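Local coordinates for protein GH127 beta-L-arabinofuranoside (Geobacillus stearothermophilus, PDB 4QK0) that probably hydrolyses beta-L-arabinofuranosidic bonds to release L-arabinose, as a glycoside hydrolase of family 127, at residues V86-E91 and A151-R156; W82-A87 and L417-A422; R221-Y226 and H253-E258. All blocks are in the same frame, centred on the assembly; numbering follows the deposited sequence.

Interaction 1 (V86-E91 and A151-R156)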
ATOM      1  N   VAL A  86      -8.159  30.414  20.853  1.00 26.34           N
ATOM      2  CA  VAL A  86      -8.453  31.117  22.110  1.00 28.68           C
ATOM      3  C   VAL A  86      -9.390  32.291  21.835  1.00 28.48           C
ATOM      4  O   VAL A  86     -10.373  32.452  22.524  1.00 27.93           O
ATOM      5  CB  VAL A  86      -7.136  31.575  22.782  1.00 30.78           C
ATOM      6  CG1 VAL A  86      -7.379  32.703  23.757  1.00 31.88           C
ATOM      7  CG2 VAL A  86      -6.464  30.412  23.497  1.00 32.28           C
ATOM      8  N   ALA A  87      -9.097  33.042  20.775  1.00 26.80           N
ATOM      9  CA  ALA A  87     -10.012  34.085  20.269  1.00 26.79           C
ATOM     10  C   ALA A  87     -11.422  33.626  20.137  1.00 29.16           C
ATOM     11  O   ALA A  87     -12.357  34.274  20.654  1.00 30.15           O
ATOM     12  CB  ALA A  87      -9.526  34.604  18.934  1.00 25.80           C
ATOM     13  N   TYR A  88     -11.624  32.469  19.492  1.00 28.63           N
ATOM     14  CA  TYR A  88     -12.990  31.971  19.314  1.00 26.84           C
ATOM     15  C   TYR A  88     -13.584  31.547  20.626  1.00 27.94           C
ATOM     16  O   TYR A  88     -14.808  31.669  20.828  1.00 26.71           O
ATOM     17  CB  TYR A  88     -13.064  30.813  18.310  1.00 28.50           C
ATOM     18  CG  TYR A  88     -12.529  31.154  16.931  1.00 30.54           C
ATOM     19  CD1 TYR A  88     -12.870  32.338  16.303  1.00 31.81           C
ATOM     20  CD2 TYR A  88     -11.703  30.275  16.255  1.00 29.99           C
ATOM     21  CE1 TYR A  88     -12.400  32.644  15.028  1.00 33.69           C
ATOM     22  CE2 TYR A  88     -11.207  30.576  14.992  1.00 33.40           C
ATOM     23  CZ  TYR A  88     -11.566  31.758  14.379  1.00 34.32           C
ATOM     24  OH  TYR A  88     -11.062  32.057  13.142  1.00 32.10           O
ATOM     25  N   LEU A  89     -12.754  31.009  21.516  1.00 27.99           N
ATOM     26  CA  LEU A  89     -13.278  30.610  22.823  1.00 28.84           C
ATOM     27  C   LEU A  89     -13.800  31.822  23.601  1.00 28.44           C
ATOM     28  O   LEU A  89     -14.852  31.751  24.263  1.00 28.55           O
ATOM     29  CB  LEU A  89     -12.221  29.885  23.634  1.00 29.19           C
ATOM     30  CG  LEU A  89     -12.010  28.451  23.125  1.00 28.87           C
ATOM     31  CD1 LEU A  89     -10.845  27.833  23.882  1.00 30.21           C
ATOM     32  CD2 LEU A  89     -13.213  27.582  23.294  1.00 28.54           C
ATOM     33  N   LEU A  90     -13.052  32.915  23.524  1.00 30.72           N
ATOM     34  CA  LEU A  90     -13.430  34.150  24.190  1.00 33.59           C
ATOM     35  C   LEU A  90     -14.685  34.799  23.649  1.00 36.82           C
ATOM     36  O   LEU A  90     -15.299  35.550  24.377  1.00 41.82           O
ATOM     37  CB  LEU A  90     -12.289  35.160  24.141  1.00 34.80           C
ATOM     38  CG  LEU A  90     -11.015  34.750  24.881  1.00 33.76           C
ATOM     39  CD1 LEU A  90      -9.902  35.751  24.661  1.00 35.93           C
ATOM     40  CD2 LEU A  90     -11.252  34.575  26.378  1.00 36.70           C
ATOM     41  N   GLU A  91     -15.062  34.552  22.395  1.00 40.46           N
ATOM     42  CA  GLU A  91     -16.355  35.014  21.868  1.00 43.15           C
ATOM     43  C   GLU A  91     -17.523  34.365  22.570  1.00 51.60           C
ATOM     44  O   GLU A  91     -18.599  34.937  22.588  1.00 60.68           O
ATOM     45  CB  GLU A  91     -16.531  34.676  20.386  1.00 48.16           C
ATOM     46  CG  GLU A  91     -15.750  35.531  19.412  1.00 52.70           C
ATOM     47  CD  GLU A  91     -16.117  35.286  17.949  1.00 60.58           C
ATOM     48  OE1 GLU A  91     -16.505  34.147  17.601  1.00 64.03           O
ATOM     49  OE2 GLU A  91     -16.014  36.238  17.129  1.00 63.74           O
ATOM     50  N   ALA A 151      -4.738  37.133  14.594  1.00 22.91           N
ATOM     51  CA  ALA A 151      -4.918  38.551  14.899  1.00 25.24           C
ATOM     52  C   ALA A 151      -6.295  39.072  14.472  1.00 24.96           C
ATOM     53  O   ALA A 151      -6.976  39.758  15.235  1.00 24.57           O
ATOM     54  CB  ALA A 151      -3.806  39.382  14.275  1.00 25.17           C
ATOM     55  N   VAL A 152      -6.740  38.669  13.291  1.00 25.91           N
ATOM     56  CA  VAL A 152      -8.089  39.020  12.844  1.00 26.23           C
ATOM     57  C   VAL A 152      -9.122  38.471  13.813  1.00 27.13           C
ATOM     58  O   VAL A 152     -10.027  39.193  14.276  1.00 28.95           O
ATOM     59  CB  VAL A 152      -8.384  38.501  11.416  1.00 24.81           C
ATOM     60  CG1 VAL A 152      -9.864  38.678  11.049  1.00 24.08           C
ATOM     61  CG2 VAL A 152      -7.525  39.229  10.418  1.00 24.13           C
ATOM     62  N   ALA A 153      -8.992  37.190  14.125  1.00 25.63           N
ATOM     63  CA  ALA A 153      -9.938  36.567  15.017  1.00 24.41           C
ATOM     64  C   ALA A 153      -9.953  37.219  16.408  1.00 25.46           C
ATOM     65  O   ALA A 153     -11.006  37.317  17.036  1.00 25.96           O
ATOM     66  CB  ALA A 153      -9.661  35.069  15.153  1.00 23.97           C
ATOM     67  N   TYR A 154      -8.776  37.532  16.909  1.00 25.49           N
ATOM     68  CA  TYR A 154      -8.637  38.059  18.236  1.00 28.26           C
ATOM     69  C   TYR A 154      -9.258  39.476  18.280  1.00 28.60           C
ATOM     70  O   TYR A 154      -9.904  39.832  19.242  1.00 26.63           O
ATOM     71  CB  TYR A 154      -7.142  38.056  18.657  1.00 30.10           C
ATOM     72  CG  TYR A 154      -6.965  38.267  20.136  1.00 36.19           C
ATOM     73  CD1 TYR A 154      -7.180  37.229  21.025  1.00 37.80           C
ATOM     74  CD2 TYR A 154      -6.635  39.524  20.659  1.00 39.67           C
ATOM     75  CE1 TYR A 154      -7.060  37.409  22.389  1.00 39.28           C
ATOM     76  CE2 TYR A 154      -6.500  39.717  22.022  1.00 35.51           C
ATOM     77  CZ  TYR A 154      -6.715  38.652  22.884  1.00 39.24           C
ATOM     78  OH  TYR A 154      -6.606  38.796  24.255  1.00 35.44           O
ATOM     79  N   PHE A 155      -9.084  40.256  17.219  1.00 30.68           N
ATOM     80  CA  PHE A 155      -9.766  41.538  17.130  1.00 31.94           C
ATOM     81  C   PHE A 155     -11.292  41.443  17.161  1.00 31.73           C
ATOM     82  O   PHE A 155     -11.962  42.150  17.916  1.00 34.28           O
ATOM     83  CB  PHE A 155      -9.349  42.271  15.878  1.00 32.30           C
ATOM     84  CG  PHE A 155     -10.066  43.565  15.712  1.00 33.83           C
ATOM     85  CD1 PHE A 155      -9.893  44.584  16.652  1.00 35.99           C
ATOM     86  CD2 PHE A 155     -10.945  43.759  14.671  1.00 33.24           C
ATOM     87  CE1 PHE A 155     -10.579  45.777  16.545  1.00 36.59           C
ATOM     88  CE2 PHE A 155     -11.630  44.962  14.546  1.00 34.40           C
ATOM     89  CZ  PHE A 155     -11.440  45.966  15.474  1.00 37.07           C
ATOM     90  N   ARG A 156     -11.839  40.563  16.362  1.00 32.99           N
ATOM     91  CA  ARG A 156     -13.283  40.385  16.280  1.00 36.42           C
ATOM     92  C   ARG A 156     -13.824  39.924  17.578  1.00 39.47           C
ATOM     93  O   ARG A 156     -14.949  40.266  17.903  1.00 38.77           O
ATOM     94  CB  ARG A 156     -13.692  39.372  15.178  1.00 38.28           C
ATOM     95  CG  ARG A 156     -13.380  39.903  13.806  1.00 43.32           C
ATOM     96  CD  ARG A 156     -13.869  39.053  12.654  1.00 48.95           C
ATOM     97  NE  ARG A 156     -14.253  40.036  11.653  1.00 59.09           N
ATOM     98  CZ  ARG A 156     -14.078  39.940  10.350  1.00 63.76           C
ATOM     99  NH1 ARG A 156     -13.520  38.849   9.828  1.00 65.28           N
ATOM    100  NH2 ARG A 156     -14.489  40.960   9.586  1.00 58.35           N
TER
HETATM  101  O   HOH W   1     -13.212  35.991  16.340  1.00 35.52           O
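The contact joins two helices of the (alpha/alpha)6 barrel expected of a GH127 catalytic domain: 76-92, through V86-E91, and 140-158, through A151-R156. Their local axes are 8.3 Å apart at closest approach and their N-to-C directions differ by only 15°, the nearly parallel course of neighbouring helices in the inner ring of such a barrel. Small residues make this spacing possible. A87 and Y154 are nearest in the backbone, CA to CA 4.7 Å, and the methyl of A87 lies against the opposite main chain, with CB 3.6 Å from Y154 CA. Beside this, A87 CB and A153 CB pack tip to tip at 3.8 Å.

A tyrosine borders the alanine pair on each of two flanks. Y88 has CG anti to its carbonyl carbon (chi1 -58°), which brings the ring obliquely alongside A153, with CE1 3.7 Å from A153 CB; its hydroxyl is hydrogen-bonded to E84. Y154 has CG anti to the backbone N (chi1 -166°), which turns its ring toward A87 and L90, meeting both obliquely, with CE1 4.0 Å from L90 CD1. The hydroxyl of Y154 reaches D103 of helix 96-112, and that helix also packs against the ring. No direct hydrogen bond crosses between the segments. The polar link is a single water between E91 and A153, which donates to A153 O at 2.7 Å and, weakly, to E91 OE2 at 2.9 Å.

Interaction 2 (W82-A87 and L417-A422)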
ATOM      1  N   TRP A  82      -2.960  28.391  18.269  1.00 24.31           N
ATOM      2  CA  TRP A  82      -3.477  28.360  19.639  1.00 25.87           C
ATOM      3  C   TRP A  82      -4.185  29.717  19.928  1.00 24.60           C
ATOM      4  O   TRP A  82      -5.330  29.738  20.422  1.00 23.21           O
ATOM      5  CB  TRP A  82      -2.350  28.049  20.647  1.00 27.70           C
ATOM      6  CG  TRP A  82      -2.755  27.979  22.082  1.00 31.02           C
ATOM      7  CD1 TRP A  82      -3.166  26.868  22.767  1.00 34.86           C
ATOM      8  CD2 TRP A  82      -2.825  29.063  23.013  1.00 31.84           C
ATOM      9  NE1 TRP A  82      -3.491  27.208  24.056  1.00 35.59           N
ATOM     10  CE2 TRP A  82      -3.267  28.538  24.236  1.00 33.28           C
ATOM     11  CE3 TRP A  82      -2.526  30.417  22.941  1.00 32.22           C
ATOM     12  CZ2 TRP A  82      -3.440  29.328  25.370  1.00 35.67           C
ATOM     13  CZ3 TRP A  82      -2.670  31.195  24.086  1.00 34.36           C
ATOM     14  CH2 TRP A  82      -3.125  30.647  25.274  1.00 31.73           C
ATOM     15  N   LEU A  83      -3.546  30.832  19.552  1.00 25.12           N
ATOM     16  CA  LEU A  83      -4.195  32.166  19.730  1.00 26.40           C
ATOM     17  C   LEU A  83      -5.530  32.280  18.990  1.00 26.22           C
ATOM     18  O   LEU A  83      -6.503  32.803  19.520  1.00 27.81           O
ATOM     19  CB  LEU A  83      -3.282  33.279  19.278  1.00 26.85           C
ATOM     20  CG  LEU A  83      -2.073  33.534  20.205  1.00 25.83           C
ATOM     21  CD1 LEU A  83      -1.072  34.432  19.523  1.00 25.48           C
ATOM     22  CD2 LEU A  83      -2.514  34.144  21.512  1.00 27.55           C
ATOM     23  N   GLU A  84      -5.590  31.730  17.789  1.00 26.97           N
ATOM     24  CA  GLU A  84      -6.795  31.804  17.002  1.00 24.96           C
ATOM     25  C   GLU A  84      -7.914  31.060  17.659  1.00 24.46           C
ATOM     26  O   GLU A  84      -9.057  31.555  17.757  1.00 22.35           O
ATOM     27  CB  GLU A  84      -6.576  31.310  15.569  1.00 24.79           C
ATOM     28  CG  GLU A  84      -7.802  31.599  14.688  1.00 28.16           C
ATOM     29  CD  GLU A  84      -7.779  30.944  13.305  1.00 29.65           C
ATOM     30  OE1 GLU A  84      -6.702  30.529  12.864  1.00 30.56           O
ATOM     31  OE2 GLU A  84      -8.853  30.879  12.653  1.00 32.24           O
ATOM     32  N   ALA A  85      -7.634  29.864  18.127  1.00 24.20           N
ATOM     33  CA  ALA A  85      -8.675  29.130  18.859  1.00 23.78           C
ATOM     34  C   ALA A  85      -9.120  29.853  20.139  1.00 22.88           C
ATOM     35  O   ALA A  85     -10.298  29.838  20.501  1.00 25.06           O
ATOM     36  CB  ALA A  85      -8.186  27.750  19.219  1.00 24.49           C
ATOM     37  N   VAL A  86      -8.159  30.414  20.853  1.00 26.34           N
ATOM     38  CA  VAL A  86      -8.453  31.117  22.110  1.00 28.68           C
ATOM     39  C   VAL A  86      -9.390  32.291  21.835  1.00 28.48           C
ATOM     40  O   VAL A  86     -10.373  32.452  22.524  1.00 27.93           O
ATOM     41  CB  VAL A  86      -7.136  31.575  22.782  1.00 30.78           C
ATOM     42  CG1 VAL A  86      -7.379  32.703  23.757  1.00 31.88           C
ATOM     43  CG2 VAL A  86      -6.464  30.412  23.497  1.00 32.28           C
ATOM     44  N   ALA A  87      -9.097  33.042  20.775  1.00 26.80           N
ATOM     45  CA  ALA A  87     -10.012  34.085  20.269  1.00 26.79           C
ATOM     46  C   ALA A  87     -11.422  33.626  20.137  1.00 29.16           C
ATOM     47  O   ALA A  87     -12.357  34.274  20.654  1.00 30.15           O
ATOM     48  CB  ALA A  87      -9.526  34.604  18.934  1.00 25.80           C
ATOM     49  N   LEU A 417      -7.828  21.254  15.186  1.00 31.50           N
ATOM     50  CA  LEU A 417      -9.247  20.939  15.471  1.00 30.99           C
ATOM     51  C   LEU A 417      -9.884  21.918  16.426  1.00 27.35           C
ATOM     52  O   LEU A 417     -11.025  22.259  16.279  1.00 29.71           O
ATOM     53  CB  LEU A 417      -9.461  19.582  16.068  1.00 33.96           C
ATOM     54  CG  LEU A 417      -9.926  18.470  15.138  1.00 38.83           C
ATOM     55  CD1 LEU A 417      -9.927  17.180  15.950  1.00 41.48           C
ATOM     56  CD2 LEU A 417     -11.305  18.699  14.529  1.00 38.35           C
ATOM     57  N   ALA A 418      -9.141  22.347  17.407  1.00 27.90           N
ATOM     58  CA  ALA A 418      -9.639  23.339  18.349  1.00 27.78           C
ATOM     59  C   ALA A 418     -10.169  24.586  17.642  1.00 27.46           C
ATOM     60  O   ALA A 418     -11.223  25.077  18.017  1.00 29.02           O
ATOM     61  CB  ALA A 418      -8.546  23.753  19.308  1.00 26.94           C
ATOM     62  N   ARG A 419      -9.419  25.136  16.678  1.00 26.86           N
ATOM     63  CA  ARG A 419      -9.854  26.396  16.062  1.00 28.20           C
ATOM     64  C   ARG A 419     -11.110  26.207  15.262  1.00 27.42           C
ATOM     65  O   ARG A 419     -11.961  27.087  15.284  1.00 31.02           O
ATOM     66  CB  ARG A 419      -8.769  27.090  15.263  1.00 26.70           C
ATOM     67  CG  ARG A 419      -8.320  26.406  14.000  1.00 29.98           C
ATOM     68  CD  ARG A 419      -7.214  27.233  13.364  1.00 32.92           C
ATOM     69  NE  ARG A 419      -6.760  26.640  12.124  1.00 31.67           N
ATOM     70  CZ  ARG A 419      -6.470  27.303  11.016  1.00 34.04           C
ATOM     71  NH1 ARG A 419      -6.606  28.630  10.942  1.00 33.68           N
ATOM     72  NH2 ARG A 419      -6.052  26.625   9.949  1.00 34.58           N
ATOM     73  N   LEU A 420     -11.292  25.048  14.639  1.00 25.45           N
ATOM     74  CA  LEU A 420     -12.555  24.789  13.964  1.00 25.19           C
ATOM     75  C   LEU A 420     -13.753  24.604  14.913  1.00 28.34           C
ATOM     76  O   LEU A 420     -14.846  25.220  14.749  1.00 30.18           O
ATOM     77  CB  LEU A 420     -12.443  23.561  13.073  1.00 24.64           C
ATOM     78  CG  LEU A 420     -13.747  23.143  12.398  1.00 25.01           C
ATOM     79  CD1 LEU A 420     -14.237  24.255  11.484  1.00 27.30           C
ATOM     80  CD2 LEU A 420     -13.545  21.894  11.575  1.00 27.49           C
ATOM     81  N   ILE A 421     -13.584  23.729  15.901  1.00 27.83           N
ATOM     82  CA  ILE A 421     -14.671  23.400  16.804  1.00 26.08           C
ATOM     83  C   ILE A 421     -15.093  24.656  17.523  1.00 27.31           C
ATOM     84  O   ILE A 421     -16.285  24.905  17.714  1.00 26.26           O
ATOM     85  CB  ILE A 421     -14.220  22.319  17.818  1.00 27.56           C
ATOM     86  CG1 ILE A 421     -14.210  20.935  17.140  1.00 29.77           C
ATOM     87  CG2 ILE A 421     -15.145  22.263  19.012  1.00 26.86           C
ATOM     88  CD1 ILE A 421     -13.562  19.860  17.967  1.00 31.76           C
ATOM     89  N   ALA A 422     -14.110  25.437  17.967  1.00 27.90           N
ATOM     90  CA  ALA A 422     -14.408  26.643  18.759  1.00 29.32           C
ATOM     91  C   ALA A 422     -15.160  27.693  17.940  1.00 30.45           C
ATOM     92  O   ALA A 422     -15.876  28.512  18.501  1.00 28.10           O
ATOM     93  CB  ALA A 422     -13.142  27.250  19.348  1.00 28.13           C
TER
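R419 NH1 donates to E84 OE1 at 2.7 Å with an N-H...O angle of 148°, forming a salt bridge between helices 413-422 and 76-92. The oxygen offers its syn lone pair and lies at the edge of the guanidinium, close to its plane, yet the carboxylate is turned 82° from that plane. The arrangement is therefore a single-bond bridge, with R419 CD also 3.4 Å from E84 OE1. The arginine starts from the crowded position between backbone N and carbonyl carbon, then extends straight to NE; E84 starts anti to its backbone N.

Next to the bridge, A85 fills the interface, its CB 3.8 Å from R419 CA and 4.0 Å from A418 CB. Such small contacts suit axes 8.2 Å apart that run nearly parallel, at 18°, consistent with neighbouring inner helices of the (alpha/alpha)6 barrel expected of this family. In the second shell Y88 OH binds E84 OE2, steadying the carboxylate, and F342 packs on R419. An alanine here, at E84, removes the carboxylate that pairs with R419 and Y88 OH, and would probably leave the buried guanidinium less well compensated and the Y88 ring less firmly placed. With both residues buried and so paired, E84 is likely to stay ionised.

Interaction 3 (R221-Y226 and H253-E258)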
ATOM      1  N   ARG A 221       1.547  31.921  -8.991  1.00 27.43           N
ATOM      2  CA  ARG A 221       1.848  30.508  -8.774  1.00 25.42           C
ATOM      3  C   ARG A 221       1.820  29.735 -10.059  1.00 26.12           C
ATOM      4  O   ARG A 221       0.857  29.801 -10.841  1.00 26.36           O
ATOM      5  CB  ARG A 221       0.878  29.887  -7.782  1.00 26.18           C
ATOM      6  CG  ARG A 221       1.454  28.721  -7.043  1.00 26.93           C
ATOM      7  CD  ARG A 221       0.438  28.083  -6.114  1.00 27.70           C
ATOM      8  NE  ARG A 221       1.125  27.152  -5.212  1.00 24.44           N
ATOM      9  CZ  ARG A 221       1.814  27.512  -4.125  1.00 26.80           C
ATOM     10  NH1 ARG A 221       1.921  28.799  -3.800  1.00 26.80           N
ATOM     11  NH2 ARG A 221       2.404  26.590  -3.361  1.00 23.98           N
ATOM     12  N   GLY A 222       2.889  28.985 -10.271  1.00 28.71           N
ATOM     13  CA  GLY A 222       2.958  28.093 -11.420  1.00 33.05           C
ATOM     14  C   GLY A 222       3.402  28.752 -12.708  1.00 33.21           C
ATOM     15  O   GLY A 222       3.540  28.082 -13.711  1.00 32.83           O
ATOM     16  N   GLN A 223       3.684  30.054 -12.661  1.00 36.46           N
ATOM     17  CA  GLN A 223       4.205  30.738 -13.834  1.00 37.59           C
ATOM     18  C   GLN A 223       5.647  30.320 -14.119  1.00 36.86           C
ATOM     19  O   GLN A 223       6.438  30.081 -13.212  1.00 34.92           O
ATOM     20  CB  GLN A 223       4.159  32.274 -13.683  1.00 39.64           C
ATOM     21  CG  GLN A 223       2.782  32.887 -13.515  1.00 42.43           C
ATOM     22  CD  GLN A 223       1.752  32.604 -14.628  1.00 49.53           C
ATOM     23  OE1 GLN A 223       0.526  32.658 -14.386  1.00 45.34           O
ATOM     24  NE2 GLN A 223       2.219  32.346 -15.851  1.00 57.52           N
ATOM     25  N   GLN A 224       5.979  30.269 -15.400  1.00 38.81           N
ATOM     26  CA  GLN A 224       7.337  30.011 -15.856  1.00 43.16           C
ATOM     27  C   GLN A 224       8.019  31.355 -16.057  1.00 38.30           C
ATOM     28  O   GLN A 224       7.368  32.313 -16.415  1.00 38.68           O
ATOM     29  CB  GLN A 224       7.329  29.248 -17.181  1.00 46.48           C
ATOM     30  CG  GLN A 224       6.559  27.936 -17.157  1.00 49.24           C
ATOM     31  CD  GLN A 224       7.389  26.743 -16.728  1.00 56.62           C
ATOM     32  OE1 GLN A 224       8.581  26.845 -16.456  1.00 66.31           O
ATOM     33  NE2 GLN A 224       6.749  25.586 -16.677  1.00 59.47           N
ATOM     34  N   PRO A 225       9.341  31.424 -15.864  1.00 43.49           N
ATOM     35  CA  PRO A 225      10.220  30.347 -15.350  1.00 40.15           C
ATOM     36  C   PRO A 225       9.882  30.161 -13.873  1.00 36.06           C
ATOM     37  O   PRO A 225       9.500  31.123 -13.194  1.00 40.44           O
ATOM     38  CB  PRO A 225      11.622  30.916 -15.556  1.00 40.61           C
ATOM     39  CG  PRO A 225      11.432  32.405 -15.488  1.00 40.26           C
ATOM     40  CD  PRO A 225      10.059  32.709 -16.001  1.00 42.00           C
ATOM     41  N   TYR A 226       9.953  28.935 -13.390  1.00 36.47           N
ATOM     42  CA  TYR A 226       9.483  28.604 -12.032  1.00 32.47           C
ATOM     43  C   TYR A 226      10.243  29.347 -10.961  1.00 27.89           C
ATOM     44  O   TYR A 226      11.459  29.238 -10.858  1.00 29.08           O
ATOM     45  CB  TYR A 226       9.648  27.105 -11.798  1.00 36.88           C
ATOM     46  CG  TYR A 226       8.648  26.181 -12.491  1.00 36.68           C
ATOM     47  CD1 TYR A 226       7.297  26.415 -12.422  1.00 34.89           C
ATOM     48  CD2 TYR A 226       9.081  25.037 -13.145  1.00 40.16           C
ATOM     49  CE1 TYR A 226       6.397  25.548 -12.991  1.00 41.86           C
ATOM     50  CE2 TYR A 226       8.188  24.158 -13.722  1.00 38.28           C
ATOM     51  CZ  TYR A 226       6.849  24.418 -13.645  1.00 41.20           C
ATOM     52  OH  TYR A 226       5.910  23.580 -14.252  1.00 38.84           O
ATOM     53  N   HIS A 253       2.734  23.650 -10.411  1.00 26.58           N
ATOM     54  CA  HIS A 253       3.192  23.040 -11.676  1.00 28.45           C
ATOM     55  C   HIS A 253       2.710  23.846 -12.894  1.00 29.79           C
ATOM     56  O   HIS A 253       3.406  23.945 -13.903  1.00 28.89           O
ATOM     57  CB  HIS A 253       2.743  21.577 -11.790  1.00 28.86           C
ATOM     58  CG  HIS A 253       1.285  21.372 -11.549  1.00 29.11           C
ATOM     59  ND1 HIS A 253       0.663  21.775 -10.388  1.00 28.61           N
ATOM     60  CD2 HIS A 253       0.333  20.733 -12.279  1.00 28.23           C
ATOM     61  CE1 HIS A 253      -0.620  21.452 -10.439  1.00 29.06           C
ATOM     62  NE2 HIS A 253      -0.846  20.824 -11.581  1.00 27.00           N
ATOM     63  N   ILE A 254       1.537  24.439 -12.773  1.00 33.43           N
ATOM     64  CA  ILE A 254       0.930  25.267 -13.807  1.00 33.78           C
ATOM     65  C   ILE A 254       0.023  26.288 -13.128  1.00 31.18           C
ATOM     66  O   ILE A 254      -0.344  26.118 -11.988  1.00 29.18           O
ATOM     67  CB  ILE A 254       0.043  24.430 -14.777  1.00 36.04           C
ATOM     68  CG1 ILE A 254      -1.122  23.768 -14.014  1.00 34.65           C
ATOM     69  CG2 ILE A 254       0.867  23.404 -15.518  1.00 37.51           C
ATOM     70  CD1 ILE A 254      -1.885  22.717 -14.822  1.00 40.41           C
ATOM     71  N   PRO A 255      -0.389  27.325 -13.854  1.00 28.23           N
ATOM     72  CA  PRO A 255      -1.175  28.330 -13.212  1.00 27.17           C
ATOM     73  C   PRO A 255      -2.501  27.798 -12.725  1.00 27.32           C
ATOM     74  O   PRO A 255      -3.046  26.867 -13.307  1.00 29.42           O
ATOM     75  CB  PRO A 255      -1.331  29.408 -14.316  1.00 29.17           C
ATOM     76  CG  PRO A 255      -0.101  29.250 -15.181  1.00 29.05           C
ATOM     77  CD  PRO A 255       0.096  27.745 -15.191  1.00 30.59           C
ATOM     78  N   VAL A 256      -3.046  28.424 -11.687  1.00 25.20           N
ATOM     79  CA  VAL A 256      -4.181  27.835 -11.012  1.00 28.25           C
ATOM     80  C   VAL A 256      -5.401  27.664 -11.911  1.00 31.76           C
ATOM     81  O   VAL A 256      -6.088  26.661 -11.779  1.00 28.06           O
ATOM     82  CB  VAL A 256      -4.598  28.565  -9.748  1.00 28.86           C
ATOM     83  CG1 VAL A 256      -3.426  28.590  -8.775  1.00 28.06           C
ATOM     84  CG2 VAL A 256      -5.083  29.969 -10.052  1.00 32.49           C
ATOM     85  N   ARG A 257      -5.619  28.587 -12.857  1.00 29.57           N
ATOM     86  CA  ARG A 257      -6.751  28.484 -13.763  1.00 33.40           C
ATOM     87  C   ARG A 257      -6.606  27.324 -14.746  1.00 30.80           C
ATOM     88  O   ARG A 257      -7.589  26.882 -15.288  1.00 37.12           O
ATOM     89  CB  ARG A 257      -7.027  29.808 -14.523  1.00 35.54           C
ATOM     90  CG  ARG A 257      -7.470  30.960 -13.632  1.00 36.04           C
ATOM     91  CD  ARG A 257      -7.338  32.310 -14.316  1.00 33.24           C
ATOM     92  NE  ARG A 257      -7.670  33.441 -13.437  1.00 30.21           N
ATOM     93  CZ  ARG A 257      -6.837  33.967 -12.563  1.00 33.55           C
ATOM     94  NH1 ARG A 257      -5.634  33.423 -12.364  1.00 37.45           N
ATOM     95  NH2 ARG A 257      -7.207  35.007 -11.818  1.00 35.29           N
ATOM     96  N   GLU A 258      -5.414  26.799 -14.946  1.00 30.53           N
ATOM     97  CA  GLU A 258      -5.273  25.628 -15.799  1.00 31.58           C
ATOM     98  C   GLU A 258      -5.319  24.296 -15.012  1.00 32.00           C
ATOM     99  O   GLU A 258      -5.235  23.234 -15.609  1.00 32.62           O
ATOM    100  CB  GLU A 258      -3.956  25.712 -16.540  1.00 35.32           C
ATOM    101  CG  GLU A 258      -3.927  26.931 -17.433  1.00 41.79           C
ATOM    102  CD  GLU A 258      -2.543  27.248 -17.999  1.00 47.66           C
ATOM    103  OE1 GLU A 258      -2.278  28.462 -18.133  1.00 55.40           O
ATOM    104  OE2 GLU A 258      -1.722  26.337 -18.307  1.00 44.85           O
TER
HETATM  105  O   HOH W   2      -1.544  30.903 -10.805  1.00 24.25           O
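The carbonyl oxygen of H253 is gripped by one hydrogen bond across the contact, from the hydroxyl of Y226 at 2.6 Å. The C=O...O angle of 131° and the in-plane approach put the donor on a carbonyl lone pair, and H253 O in turn lies at the edge of the tyrosine ring. Y226 has CG anti to its carbonyl carbon, which places the hydroxyl against H253 O, and Q224 OE1 sits 3.7 Å above the centre of the ring.

A second carbonyl, R221 O, meets P255 through a CA-H...O contact of 3.5 Å from P255 CA, nearly straight at 165°. It also lies 2.6 Å from a water that accepts a hydrogen bond from V256 N at 3.0 Å. These are connecting loops of the helical catalytic domain, probably at one end of its (alpha/alpha)6 barrel: R221 is the first residue out of helix 208-220, Y226 is the N-cap residue of helix 227-234, and the peptide before P225 is cis. The R221 guanidinium turns to the carbonyls of H250 and D189.

At G222 the backbones come nearest, its CA 4.2 Å from that of I254. A side chain there would collide with I254 O, since a CB would fall 2.4 Å from it, and the positive phi of this residue would also jam that CB against R221 O. Beyond it the bent side chain of Q223 crosses the P255 ring at about a right angle, with CD 3.9 Å from P255 CG.

Interactions 1 and 2 are built on the same helix, 76-92: their centres are about 8 Å apart, they share V86 and A87, and Y88 packs on R419 and A422. Helix 76-92 thus lies between 140-158 and 413-422, the latter drawn from more than 300 residues further along the chain, as expected where a barrel of helices closes on itself. Interaction 3 lies about 35 Å from interaction 1 and 33 Å from interaction 2 (centre to centre), in loops with no shared helix. It follows interaction 1 in the chain and is nested within the span closed by interaction 2. All three belong to the catalytic domain, two among buried helices and one in partly buried loops.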